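Local coordinates for protein neutral ceramidase (Pseudomonas aeruginosa, PDB 2ZWS) that hydrolyses the N-acyl linkage of ceramides to sphingosine and free fatty acid, using a bound zinc ion, and also catalyses the reverse synthesis, at residues A[166-171]-A[449-454]. Numbering follows the deposited sequence.
Sequences LKNPDI and VTTREE
Asn168 reaches across to Thr451 and Glu454, the two residues that form the capping box of helix 452-457, and so offers a worked example of one amide that bonds to both side chains of a capping box. Within the box, Thr451 OG1 accepts from Glu454 N, while Thr451 N donates to Glu454 OE1 from above the carboxylate plane. Followed outward from CB, the Asn168 side chain has CG anti to the carbonyl carbon, which sets CG beside the backbone N and 3.7 Å from Thr451 OG1. There the amide forks. OD1 takes the hydroxyl of Thr451 on a lone pair in the carbonyl plane, with 2.7 Å between OD1 and OG1, so the threonine oxygen donates outward while accepting from its own helix. On the other branch, a bond from ND2 to His165 O further fixes the rotation of this buried amide. Glu454 OE1 also hydrogen-bonds with Thr413 OG1.

Beside this, Glu453 lays its CB 3.6 Å from Lys167 O, and the Glu453 side chain crosses that of Pro169 at about a right angle, OE2 standing 3.4 Å from Pro169 CD. Arg419 of helix 414-428 forms salt bridges with Glu453 and Asp170, tying the 166-171 loop and the helix start together. At the nitrogen tip, Glu454 OE2 receives Asn168 ND2 at 2.8 Å on the anti side of the carboxylate, the nitrogen 34° out of the carboxylate plane and the amide and carboxylate planes turned 76° apart.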
loop_
_atom_site.group_PDB
_atom_site.type_symbol
_atom_site.label_atom_id
_atom_site.label_comp_id
_atom_site.label_asym_id
_atom_site.label_seq_id
_atom_site.Cartn_x
_atom_site.Cartn_y
_atom_site.Cartn_z
ATOM N N LEU A 166 8.909 -5.266 -25.145
ATOM C CA LEU A 166 8.962 -5.822 -26.494
ATOM C C LEU A 166 10.229 -6.608 -26.771
ATOM O O LEU A 166 10.323 -7.257 -27.826
ATOM C CB LEU A 166 8.778 -4.708 -27.525
ATOM C CG LEU A 166 7.423 -3.998 -27.463
ATOM C CD1 LEU A 166 7.415 -2.772 -28.392
ATOM C CD2 LEU A 166 6.279 -4.928 -27.792
ATOM N N LYS A 167 11.210 -6.551 -25.869
ATOM C CA LYS A 167 12.420 -7.361 -26.034
ATOM C C LYS A 167 12.189 -8.817 -25.633
ATOM O O LYS A 167 13.029 -9.671 -25.906
ATOM C CB LYS A 167 13.609 -6.798 -25.248
ATOM C CG LYS A 167 14.035 -5.360 -25.570
ATOM C CD LYS A 167 14.475 -5.193 -27.014
ATOM C CE LYS A 167 15.252 -3.894 -27.183
ATOM N NZ LYS A 167 15.322 -3.468 -28.610
ATOM N N ASN A 168 11.075 -9.111 -24.951
ATOM C CA ASN A 168 10.759 -10.491 -24.576
ATOM C C ASN A 168 10.269 -11.282 -25.784
ATOM O O ASN A 168 9.469 -10.774 -26.562
ATOM C CB ASN A 168 9.691 -10.524 -23.485
ATOM C CG ASN A 168 10.168 -9.886 -22.184
ATOM O OD1 ASN A 168 11.119 -10.355 -21.554
ATOM N ND2 ASN A 168 9.513 -8.798 -21.796
ATOM N N PRO A 169 10.751 -12.529 -25.943
ATOM C CA PRO A 169 10.323 -13.352 -27.086
ATOM C C PRO A 169 8.960 -14.013 -26.892
ATOM O O PRO A 169 8.439 -14.638 -27.818
ATOM C CB PRO A 169 11.397 -14.440 -27.143
ATOM C CG PRO A 169 11.853 -14.590 -25.748
ATOM C CD PRO A 169 11.741 -13.223 -25.102
ATOM N N ASP A 170 8.388 -13.875 -25.698
ATOM C CA ASP A 170 7.233 -14.664 -25.283
ATOM C C ASP A 170 6.033 -13.818 -24.825
ATOM O O ASP A 170 5.461 -14.080 -23.762
ATOM C CB ASP A 170 7.660 -15.626 -24.156
ATOM C CG ASP A 170 8.106 -14.886 -22.860
ATOM O OD1 ASP A 170 8.660 -13.765 -22.934
ATOM O OD2 ASP A 170 7.917 -15.455 -21.762
ATOM N N ILE A 171 5.617 -12.845 -25.630
ATOM C CA ILE A 171 4.581 -11.904 -25.177
ATOM C C ILE A 171 3.184 -12.082 -25.773
ATOM O O ILE A 171 2.396 -11.140 -25.770
ATOM C CB ILE A 171 5.024 -10.423 -25.297
ATOM C CG1 ILE A 171 5.191 -9.992 -26.767
ATOM C CG2 ILE A 171 6.293 -10.190 -24.520
ATOM C CD1 ILE A 171 5.300 -8.485 -26.963
ATOM N N VAL A 449 11.890 -6.005 -10.477
ATOM C CA VAL A 449 12.316 -7.236 -11.133
ATOM C C VAL A 449 11.848 -7.252 -12.581
ATOM O O VAL A 449 10.673 -7.212 -12.895
ATOM C CB VAL A 449 11.823 -8.499 -10.406
ATOM C CG1 VAL A 449 12.337 -9.748 -11.099
ATOM C CG2 VAL A 449 12.232 -8.478 -8.913
ATOM N N THR A 450 12.842 -7.370 -13.434
ATOM C CA THR A 450 12.703 -7.310 -14.855
ATOM C C THR A 450 13.206 -8.678 -15.402
ATOM O O THR A 450 14.012 -9.364 -14.756
ATOM C CB THR A 450 13.602 -6.113 -15.156
ATOM O OG1 THR A 450 12.994 -4.969 -15.764
ATOM C CG2 THR A 450 15.012 -6.326 -15.075
ATOM N N THR A 451 12.709 -9.111 -16.556
ATOM C CA THR A 451 13.218 -10.355 -17.139
ATOM C C THR A 451 14.659 -10.107 -17.605
ATOM O O THR A 451 15.079 -8.967 -17.732
ATOM C CB THR A 451 12.403 -10.788 -18.353
ATOM O OG1 THR A 451 12.455 -9.737 -19.319
ATOM C CG2 THR A 451 10.929 -11.067 -17.984
ATOM N N ARG A 452 15.382 -11.180 -17.921
ATOM C CA ARG A 452 16.743 -11.045 -18.487
ATOM C C ARG A 452 16.787 -10.086 -19.695
ATOM O O ARG A 452 17.674 -9.213 -19.797
ATOM C CB ARG A 452 17.304 -12.430 -18.875
ATOM C CG ARG A 452 18.695 -12.404 -19.533
ATOM C CD ARG A 452 19.748 -11.976 -18.545
ATOM N NE ARG A 452 21.075 -11.672 -19.097
ATOM C CZ ARG A 452 21.479 -10.457 -19.459
ATOM N NH1 ARG A 452 22.715 -10.278 -19.907
ATOM N NH2 ARG A 452 20.655 -9.416 -19.380
ATOM N N GLU A 453 15.798 -10.227 -20.565
ATOM C CA GLU A 453 15.731 -9.416 -21.802
ATOM C C GLU A 453 15.420 -7.952 -21.488
ATOM O O GLU A 453 16.085 -7.037 -21.982
ATOM C CB GLU A 453 14.707 -10.002 -22.774
ATOM C CG GLU A 453 15.012 -11.452 -23.201
ATOM C CD GLU A 453 14.388 -12.553 -22.320
ATOM O OE1 GLU A 453 14.026 -12.328 -21.127
ATOM O OE2 GLU A 453 14.257 -13.695 -22.841
ATOM N N GLU A 454 14.439 -7.721 -20.615
ATOM C CA GLU A 454 14.157 -6.360 -20.173
ATOM C C GLU A 454 15.365 -5.728 -19.495
ATOM O O GLU A 454 15.649 -4.543 -19.697
ATOM C CB GLU A 454 12.986 -6.345 -19.188
ATOM C CG GLU A 454 11.642 -6.599 -19.829
ATOM C CD GLU A 454 10.610 -7.109 -18.855
ATOM O OE1 GLU A 454 10.901 -7.175 -17.640
ATOM O OE2 GLU A 454 9.505 -7.459 -19.307
#